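Local coordinates for cobalamin biosynthesis protein CobN (Mycobacterium tuberculosis, PDB 7C6O) that serves as the large, catalytic subunit of cobaltochelatase, the enzyme that inserts cobalt into the corrin ring during cobalamin biosynthesis, at residues A[630-635]-A[652-657]; A[660-665]-A[1161-1166]; A[491-496]-A[529-534]. One frame throughout, in Å; residues are numbered along the deposited sequence. Where two conformers were deposited one is given.

Interactions 1 and 2 belong to one corner of the chain and follow each other directly: helix 647-660, which supplies 652-657 to interaction 1, runs into the turn at 660-665 that opens interaction 2. Their centres are 18 Å apart, and the second contact carries the helical pair over to helix 1162-1174, nearly 500 residues further on. Interaction 3 is a separate strand-helix contact, its centre 63 Å from that of interaction 1 and 48 Å from that of interaction 2; its nearest atoms stay about 30 Å from interaction 2. The sodium ion bound by D125 and S127 belongs to none of the three.

Interaction 1: residues A[630-635]-A[652-657]; sequences EQLLDE and QQIWTL
L632 reaches across to helix 647-660 and meets three of its residues with different atoms. Its CB lies 3.7 Å from CG1 of I654, where the two backbones come nearest. Setting CG beside the backbone N (chi1 -68°) and extending beyond it, the L632 side chain sends its two methyls to different neighbours: CD1 stops 3.8 Å from CD2 of L657, the two side chains crossing at a slant, while CD2 touches the amide oxygen OE1 of Q653, whose chain runs at about a right angle to the leucine. I654 bridges to a second leucine, its CD1 standing 4.0 Å from CD2 of L633, again with the side chains nearly perpendicular.

On the solvent side, Q653 and E635 face each other through two waters. Water 1 donates to E635 OE1 at 2.7 Å and to Q653 OE1 at 2.8 Å; water 2 donates to E635 OE2 and accepts from Q653 NE2, both at 2.7 Å. Each end of the carboxylate is thus matched with one end of the amide, which should restrain the rotation of both groups. On the buried side L633 and I654 also pack against helix 675-694. With the segment axes 10.0 Å apart and running at 161°, this is an antiparallel helical hairpin, helices 624-642 and 647-660 joined by a short loop, with leucine and isoleucine filling the seam.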
# COMPACT_ATOMS: atom_id res chain seq x y z
N GLU A 630 25.32 -32.68 -5.40
CA GLU A 630 25.50 -32.75 -3.95
C GLU A 630 26.27 -34.00 -3.55
O GLU A 630 27.19 -33.94 -2.73
CB GLU A 630 24.12 -32.72 -3.28
CG GLU A 630 24.11 -32.52 -1.78
CD GLU A 630 22.70 -32.25 -1.27
OE1 GLU A 630 21.74 -32.76 -1.89
OE2 GLU A 630 22.56 -31.52 -0.28
N GLN A 631 25.92 -35.14 -4.15
CA GLN A 631 26.60 -36.39 -3.82
C GLN A 631 28.06 -36.36 -4.26
O GLN A 631 28.95 -36.83 -3.54
CB GLN A 631 25.87 -37.57 -4.48
CG GLN A 631 24.39 -37.64 -4.15
CD GLN A 631 23.63 -38.61 -5.03
OE1 GLN A 631 24.22 -39.32 -5.85
NE2 GLN A 631 22.31 -38.64 -4.87
N LEU A 632 28.34 -35.80 -5.44
CA LEU A 632 29.72 -35.74 -5.92
C LEU A 632 30.55 -34.77 -5.09
O LEU A 632 31.74 -35.02 -4.86
CB LEU A 632 29.75 -35.35 -7.40
CG LEU A 632 29.20 -36.38 -8.39
CD1 LEU A 632 29.36 -35.89 -9.83
CD2 LEU A 632 29.87 -37.73 -8.21
N LEU A 633 29.95 -33.67 -4.63
CA LEU A 633 30.68 -32.74 -3.78
C LEU A 633 31.10 -33.40 -2.47
O LEU A 633 32.23 -33.21 -2.00
CB LEU A 633 29.83 -31.50 -3.49
CG LEU A 633 29.51 -30.57 -4.66
CD1 LEU A 633 28.73 -29.35 -4.18
CD2 LEU A 633 30.79 -30.15 -5.37
N ASP A 634 30.19 -34.17 -1.85
CA ASP A 634 30.55 -34.91 -0.65
C ASP A 634 31.69 -35.88 -0.93
O ASP A 634 32.63 -35.99 -0.13
CB ASP A 634 29.34 -35.66 -0.11
CG ASP A 634 28.24 -34.74 0.36
OD1 ASP A 634 28.51 -33.54 0.58
OD2 ASP A 634 27.10 -35.23 0.52
N GLU A 635 31.63 -36.59 -2.05
CA GLU A 635 32.71 -37.49 -2.42
C GLU A 635 34.01 -36.74 -2.63
O GLU A 635 35.09 -37.21 -2.25
CB GLU A 635 32.33 -38.29 -3.67
CG GLU A 635 33.36 -39.32 -4.09
CD GLU A 635 32.87 -40.19 -5.24
OE1 GLU A 635 31.69 -40.04 -5.64
OE2 GLU A 635 33.66 -41.01 -5.75
N GLN A 652 36.88 -34.35 -12.60
CA GLN A 652 36.36 -34.57 -13.95
C GLN A 652 34.90 -34.99 -13.92
O GLN A 652 34.10 -34.54 -14.75
CB GLN A 652 37.20 -35.63 -14.67
CG GLN A 652 38.60 -35.17 -15.06
CD GLN A 652 39.37 -36.23 -15.82
OE1 GLN A 652 38.85 -37.31 -16.11
NE2 GLN A 652 40.63 -35.94 -16.14
N GLN A 653 34.53 -35.86 -12.97
CA GLN A 653 33.13 -36.24 -12.82
C GLN A 653 32.25 -35.03 -12.54
O GLN A 653 31.15 -34.90 -13.10
CB GLN A 653 32.96 -37.26 -11.70
CG GLN A 653 33.51 -38.64 -11.99
CD GLN A 653 33.20 -39.62 -10.87
OE1 GLN A 653 32.04 -39.85 -10.54
NE2 GLN A 653 34.24 -40.18 -10.27
N ILE A 654 32.71 -34.14 -11.66
CA ILE A 654 31.93 -32.96 -11.30
C ILE A 654 31.82 -32.02 -12.49
O ILE A 654 30.74 -31.48 -12.77
CB ILE A 654 32.55 -32.27 -10.08
CG1 ILE A 654 32.37 -33.14 -8.83
CG2 ILE A 654 31.94 -30.88 -9.87
CD1 ILE A 654 33.07 -32.60 -7.59
N TRP A 655 32.92 -31.81 -13.22
CA TRP A 655 32.88 -30.92 -14.37
C TRP A 655 31.99 -31.48 -15.47
O TRP A 655 31.25 -30.73 -16.12
CB TRP A 655 34.29 -30.65 -14.90
CG TRP A 655 34.30 -29.59 -15.95
CD1 TRP A 655 34.64 -29.74 -17.26
CD2 TRP A 655 33.92 -28.22 -15.78
NE1 TRP A 655 34.51 -28.54 -17.92
CE2 TRP A 655 34.07 -27.59 -17.03
CE3 TRP A 655 33.48 -27.46 -14.69
CZ2 TRP A 655 33.79 -26.24 -17.22
CZ3 TRP A 655 33.20 -26.12 -14.88
CH2 TRP A 655 33.36 -25.53 -16.14
N THR A 656 32.06 -32.79 -15.70
CA THR A 656 31.17 -33.43 -16.67
C THR A 656 29.71 -33.20 -16.30
O THR A 656 28.89 -32.84 -17.16
CB THR A 656 31.48 -34.93 -16.74
OG1 THR A 656 32.74 -35.12 -17.40
CG2 THR A 656 30.39 -35.66 -17.51
N LEU A 657 29.37 -33.38 -15.02
CA LEU A 657 27.99 -33.16 -14.59
C LEU A 657 27.59 -31.70 -14.75
O LEU A 657 26.50 -31.40 -15.27
CB LEU A 657 27.82 -33.60 -13.13
CG LEU A 657 26.45 -33.31 -12.51
CD1 LEU A 657 25.32 -33.91 -13.35
CD2 LEU A 657 26.40 -33.84 -11.09
O HOH W 1 31.57 -41.16 -8.06
O HOH W 2 34.69 -41.69 -8.10

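Interaction 2: residues A[660-665]-A[1161-1166]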
# COMPACT_ATOMS: atom_id res chain seq x y z
N ALA A 660 27.12 -31.04 -18.45
CA ALA A 660 26.00 -31.78 -19.02
C ALA A 660 24.66 -31.20 -18.57
O ALA A 660 23.69 -31.18 -19.34
CB ALA A 660 26.10 -33.26 -18.65
N ALA A 661 24.58 -30.73 -17.33
CA ALA A 661 23.35 -30.18 -16.78
C ALA A 661 23.20 -28.68 -17.02
O ALA A 661 22.22 -28.09 -16.53
CB ALA A 661 23.26 -30.47 -15.28
N LYS A 662 24.13 -28.06 -17.74
CA LYS A 662 24.13 -26.62 -18.03
C LYS A 662 24.29 -25.77 -16.78
O LYS A 662 23.92 -24.59 -16.78
CB LYS A 662 22.86 -26.19 -18.78
CG LYS A 662 22.52 -27.05 -19.99
CD LYS A 662 23.66 -27.08 -20.99
CE LYS A 662 23.87 -25.72 -21.64
NZ LYS A 662 25.03 -25.75 -22.57
N MET A 663 24.85 -26.33 -15.71
CA MET A 663 25.05 -25.55 -14.49
C MET A 663 26.16 -24.52 -14.63
O MET A 663 26.25 -23.62 -13.79
CB MET A 663 25.34 -26.47 -13.31
CG MET A 663 24.18 -27.37 -12.94
SD MET A 663 24.70 -28.63 -11.77
CE MET A 663 23.18 -29.54 -11.56
N ASP A 664 27.00 -24.63 -15.66
CA ASP A 664 27.97 -23.58 -15.93
C ASP A 664 27.29 -22.26 -16.25
O ASP A 664 27.89 -21.20 -16.08
CB ASP A 664 28.91 -24.00 -17.07
CG ASP A 664 28.17 -24.46 -18.30
OD1 ASP A 664 27.04 -24.98 -18.18
OD2 ASP A 664 28.72 -24.32 -19.41
N HIS A 665 26.03 -22.31 -16.71
CA HIS A 665 25.26 -21.08 -16.86
C HIS A 665 24.88 -20.50 -15.50
O HIS A 665 25.07 -19.31 -15.25
CB HIS A 665 24.01 -21.36 -17.71
CG HIS A 665 23.17 -20.14 -17.96
ND1 HIS A 665 21.84 -20.08 -17.62
CD2 HIS A 665 23.48 -18.95 -18.52
CE1 HIS A 665 21.36 -18.89 -17.96
NE2 HIS A 665 22.33 -18.19 -18.50
N ALA A 1161 18.02 -18.56 -21.28
CA ALA A 1161 18.86 -19.29 -22.22
C ALA A 1161 18.00 -20.33 -22.94
O ALA A 1161 16.93 -20.71 -22.46
CB ALA A 1161 20.04 -19.96 -21.52
N ASP A 1162 18.49 -20.79 -24.09
CA ASP A 1162 17.73 -21.75 -24.88
C ASP A 1162 17.45 -23.02 -24.09
O ASP A 1162 16.36 -23.60 -24.19
CB ASP A 1162 18.46 -22.08 -26.18
CG ASP A 1162 18.23 -21.03 -27.26
OD1 ASP A 1162 17.63 -19.98 -26.96
OD2 ASP A 1162 18.64 -21.28 -28.42
N TRP A 1163 18.42 -23.48 -23.28
CA TRP A 1163 18.20 -24.70 -22.51
C TRP A 1163 17.08 -24.53 -21.49
O TRP A 1163 16.43 -25.51 -21.12
CB TRP A 1163 19.51 -25.14 -21.83
CG TRP A 1163 19.92 -24.32 -20.63
CD1 TRP A 1163 20.80 -23.28 -20.61
CD2 TRP A 1163 19.50 -24.51 -19.27
NE1 TRP A 1163 20.94 -22.79 -19.33
CE2 TRP A 1163 20.15 -23.53 -18.49
CE3 TRP A 1163 18.63 -25.40 -18.64
CZ2 TRP A 1163 19.96 -23.42 -17.12
CZ3 TRP A 1163 18.43 -25.29 -17.28
CH2 TRP A 1163 19.10 -24.31 -16.53
N MET A 1164 16.84 -23.30 -21.04
CA MET A 1164 15.74 -23.07 -20.11
C MET A 1164 14.39 -23.10 -20.82
O MET A 1164 13.42 -23.63 -20.26
CB MET A 1164 15.95 -21.74 -19.38
CG MET A 1164 17.28 -21.70 -18.65
SD MET A 1164 17.81 -20.06 -18.15
CE MET A 1164 16.58 -19.67 -16.91
N TYR A 1165 14.31 -22.56 -22.04
CA TYR A 1165 13.09 -22.70 -22.83
C TYR A 1165 12.79 -24.16 -23.13
O TYR A 1165 11.63 -24.58 -23.11
CB TYR A 1165 13.21 -21.91 -24.13
CG TYR A 1165 12.87 -20.44 -24.02
CD1 TYR A 1165 11.57 -20.02 -23.78
CD2 TYR A 1165 13.85 -19.47 -24.20
CE1 TYR A 1165 11.26 -18.67 -23.69
CE2 TYR A 1165 13.55 -18.12 -24.11
CZ TYR A 1165 12.25 -17.73 -23.86
OH TYR A 1165 11.95 -16.39 -23.77
N GLU A 1166 13.83 -24.95 -23.43
CA GLU A 1166 13.63 -26.38 -23.67
C GLU A 1166 13.04 -27.06 -22.45
O GLU A 1166 12.07 -27.82 -22.56
CB GLU A 1166 14.95 -27.03 -24.07
CG GLU A 1166 15.51 -26.58 -25.40
CD GLU A 1166 16.84 -27.22 -25.73
OE1 GLU A 1166 17.45 -27.85 -24.84
OE2 GLU A 1166 17.29 -27.10 -26.89
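K662 lays its aliphatic chain over the indole of W1163. The CB begins the contact: it sits 3.7 Å from the centroid of the five-membered ring and only 6° off the ring normal, a CH-pi contact squarely over the face. CG follows at 3.8 Å from CG of W1163. Bends at chi2 and chi3 fold the lysine back, so that CE returns to within 4.1 Å of CD1 of W1163 after CD has stood off, while NZ turns away from the indole and touches none of it. The opposite face is covered from within its own helix by CG of M1164, so the indole is held between lysine and methionine carbons.

The edge of the indole belongs to H665. Its ND1 comes near the plane of the indole, 3.3 Å from NE1 of W1163, and the two ring planes stand at 84° in an oblique pairing. CE1 of the same imidazole lies 3.7 Å from SD of M1164, and CB of A1161 rests over one imidazole face, 4.2 Å from the centroid of the H665 ring. That SD also accepts a weak bond from the backbone N of A1161, the N-cap residue.

K662 has a positive phi and closes helix 647-660 with a Schellman motif, so the contact joins the end of that helix and the short helix 663-666 to the start of helix 1162-1174. Helix 1111-1123 flanks both: its R1120 bonds to A661 O and packs on W1163, while T1116 and F1119 touch H665 and M1164.

Interaction 3: residues A[491-496]-A[529-534]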
# COMPACT_ATOMS: atom_id res chain seq x y z
N GLY A 491 -29.59 0.96 -28.48
CA GLY A 491 -28.47 0.35 -27.82
C GLY A 491 -28.76 -0.27 -26.47
O GLY A 491 -29.57 0.25 -25.69
N GLU A 492 -28.12 -1.40 -26.20
CA GLU A 492 -28.11 -2.03 -24.88
C GLU A 492 -26.70 -2.48 -24.58
O GLU A 492 -26.07 -3.13 -25.42
CB GLU A 492 -29.07 -3.23 -24.82
CG GLU A 492 -30.54 -2.87 -24.72
CD GLU A 492 -31.43 -4.10 -24.70
OE1 GLU A 492 -31.13 -5.05 -25.46
OE2 GLU A 492 -32.41 -4.13 -23.93
N ILE A 493 -26.19 -2.14 -23.40
CA ILE A 493 -24.88 -2.58 -22.97
C ILE A 493 -25.03 -3.96 -22.35
O ILE A 493 -25.76 -4.13 -21.36
CB ILE A 493 -24.24 -1.59 -21.99
CG1 ILE A 493 -24.11 -0.21 -22.64
CG2 ILE A 493 -22.87 -2.09 -21.54
CD1 ILE A 493 -23.59 0.86 -21.71
N VAL A 494 -24.34 -4.95 -22.92
CA VAL A 494 -24.48 -6.34 -22.50
C VAL A 494 -23.40 -6.66 -21.48
O VAL A 494 -22.21 -6.43 -21.71
CB VAL A 494 -24.38 -7.29 -23.72
CG1 VAL A 494 -24.60 -8.73 -23.29
CG2 VAL A 494 -25.38 -6.88 -24.78
N ILE A 495 -23.82 -7.20 -20.34
CA ILE A 495 -22.93 -7.48 -19.21
C ILE A 495 -23.01 -8.96 -18.90
O ILE A 495 -24.07 -9.46 -18.49
CB ILE A 495 -23.29 -6.63 -17.98
CG1 ILE A 495 -23.19 -5.14 -18.31
CG2 ILE A 495 -22.39 -7.00 -16.81
CD1 ILE A 495 -23.94 -4.26 -17.35
N ALA A 496 -21.90 -9.67 -19.08
CA ALA A 496 -21.83 -11.08 -18.73
C ALA A 496 -21.64 -11.23 -17.23
O ALA A 496 -20.78 -10.58 -16.64
CB ALA A 496 -20.68 -11.76 -19.48
N SER A 529 -14.12 2.40 -19.76
CA SER A 529 -15.07 2.43 -20.86
C SER A 529 -16.50 2.56 -20.33
O SER A 529 -16.77 2.44 -19.13
CB SER A 529 -14.94 1.17 -21.71
OG SER A 529 -15.41 0.04 -20.99
N HIS A 530 -17.44 2.80 -21.26
CA HIS A 530 -18.85 2.78 -20.89
C HIS A 530 -19.27 1.40 -20.40
O HIS A 530 -20.11 1.29 -19.51
CB HIS A 530 -19.72 3.21 -22.08
CG HIS A 530 -19.51 4.62 -22.52
ND1 HIS A 530 -19.87 5.71 -21.75
CD2 HIS A 530 -18.99 5.13 -23.66
CE1 HIS A 530 -19.58 6.82 -22.39
NE2 HIS A 530 -19.04 6.50 -23.56
N HIS A 531 -18.71 0.34 -20.98
CA HIS A 531 -19.02 -1.01 -20.52
C HIS A 531 -18.51 -1.23 -19.10
O HIS A 531 -19.22 -1.81 -18.27
CB HIS A 531 -18.41 -2.04 -21.48
CG HIS A 531 -18.62 -3.45 -21.05
ND1 HIS A 531 -17.64 -4.20 -20.43
CD2 HIS A 531 -19.70 -4.26 -21.13
CE1 HIS A 531 -18.10 -5.41 -20.17
NE2 HIS A 531 -19.35 -5.47 -20.58
N TYR A 532 -17.30 -0.76 -18.80
CA TYR A 532 -16.76 -0.87 -17.45
C TYR A 532 -17.67 -0.16 -16.45
O TYR A 532 -18.03 -0.72 -15.41
CB TYR A 532 -15.35 -0.28 -17.40
CG TYR A 532 -14.59 -0.55 -16.12
CD1 TYR A 532 -14.89 0.15 -14.95
CD2 TYR A 532 -13.57 -1.48 -16.07
CE1 TYR A 532 -14.21 -0.09 -13.78
CE2 TYR A 532 -12.87 -1.73 -14.90
CZ TYR A 532 -13.20 -1.02 -13.76
OH TYR A 532 -12.51 -1.26 -12.59
N LEU A 533 -18.07 1.08 -16.76
CA LEU A 533 -18.92 1.83 -15.85
C LEU A 533 -20.31 1.20 -15.74
O LEU A 533 -20.86 1.10 -14.64
CB LEU A 533 -19.02 3.28 -16.31
CG LEU A 533 -17.71 4.07 -16.32
CD1 LEU A 533 -17.88 5.40 -17.03
CD2 LEU A 533 -17.21 4.28 -14.90
N ALA A 534 -20.88 0.77 -16.86
CA ALA A 534 -22.20 0.16 -16.84
C ALA A 534 -22.23 -1.08 -15.96
O ALA A 534 -23.19 -1.30 -15.21
CB ALA A 534 -22.66 -0.18 -18.25
O HOH W 3 -19.75 -8.45 -21.20
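This is a buried strand-on-helix contact: strand 492-495, part of a mixed sheet, lies against the first turn of helix 530-539, and the segment axes cross at -68°, 8.9 Å apart. I493 and A534 form the apolar centre. With CG1 beside the backbone N (chi1 -59°) and CG2 beside the carbonyl carbon, both branches of I493 reach the helix: CD1 lies 3.7 Å and CG2 3.8 Å from CB of A534, so the alanine methyl rests on both branches at once. I495, two residues along the strand, approaches the same residue from its backbone side, its CD1 lying 3.7 Å from A534 O.

H531 brings the polar element. CG2 of I493 meets the edge of its ring at CD2, and the neighbouring NE2 makes a weak hydrogen bond to the carbonyl O of V494, 3.2 Å long and bent to 122° at the hydrogen, with the oxygen near the ring plane. Water 3 links the same NE2, 3.1 Å away, to the strand, accepting from A496 N. The imidazole therefore addresses the strand backbone on two points, one direct and one through water.

The helix start is fixed by S529, whose OG accepts from Y532 N at 3.0 Å, an N-cap bond. Y455 of helix 452-459 packs on both I493 and A534, and its OH hydrogen-bonds to ND1 of H530, joining that helix to both partners of the contact. Backbone bonds run on both edges of the strand: I493 and I495 to V450 and I448 of antiparallel strand 448-451, E492 and V494 to D484 and F482. A helix packed across one face of a beta sheet, with branched aliphatic side chains between them, is characteristic of layered alpha/beta architecture.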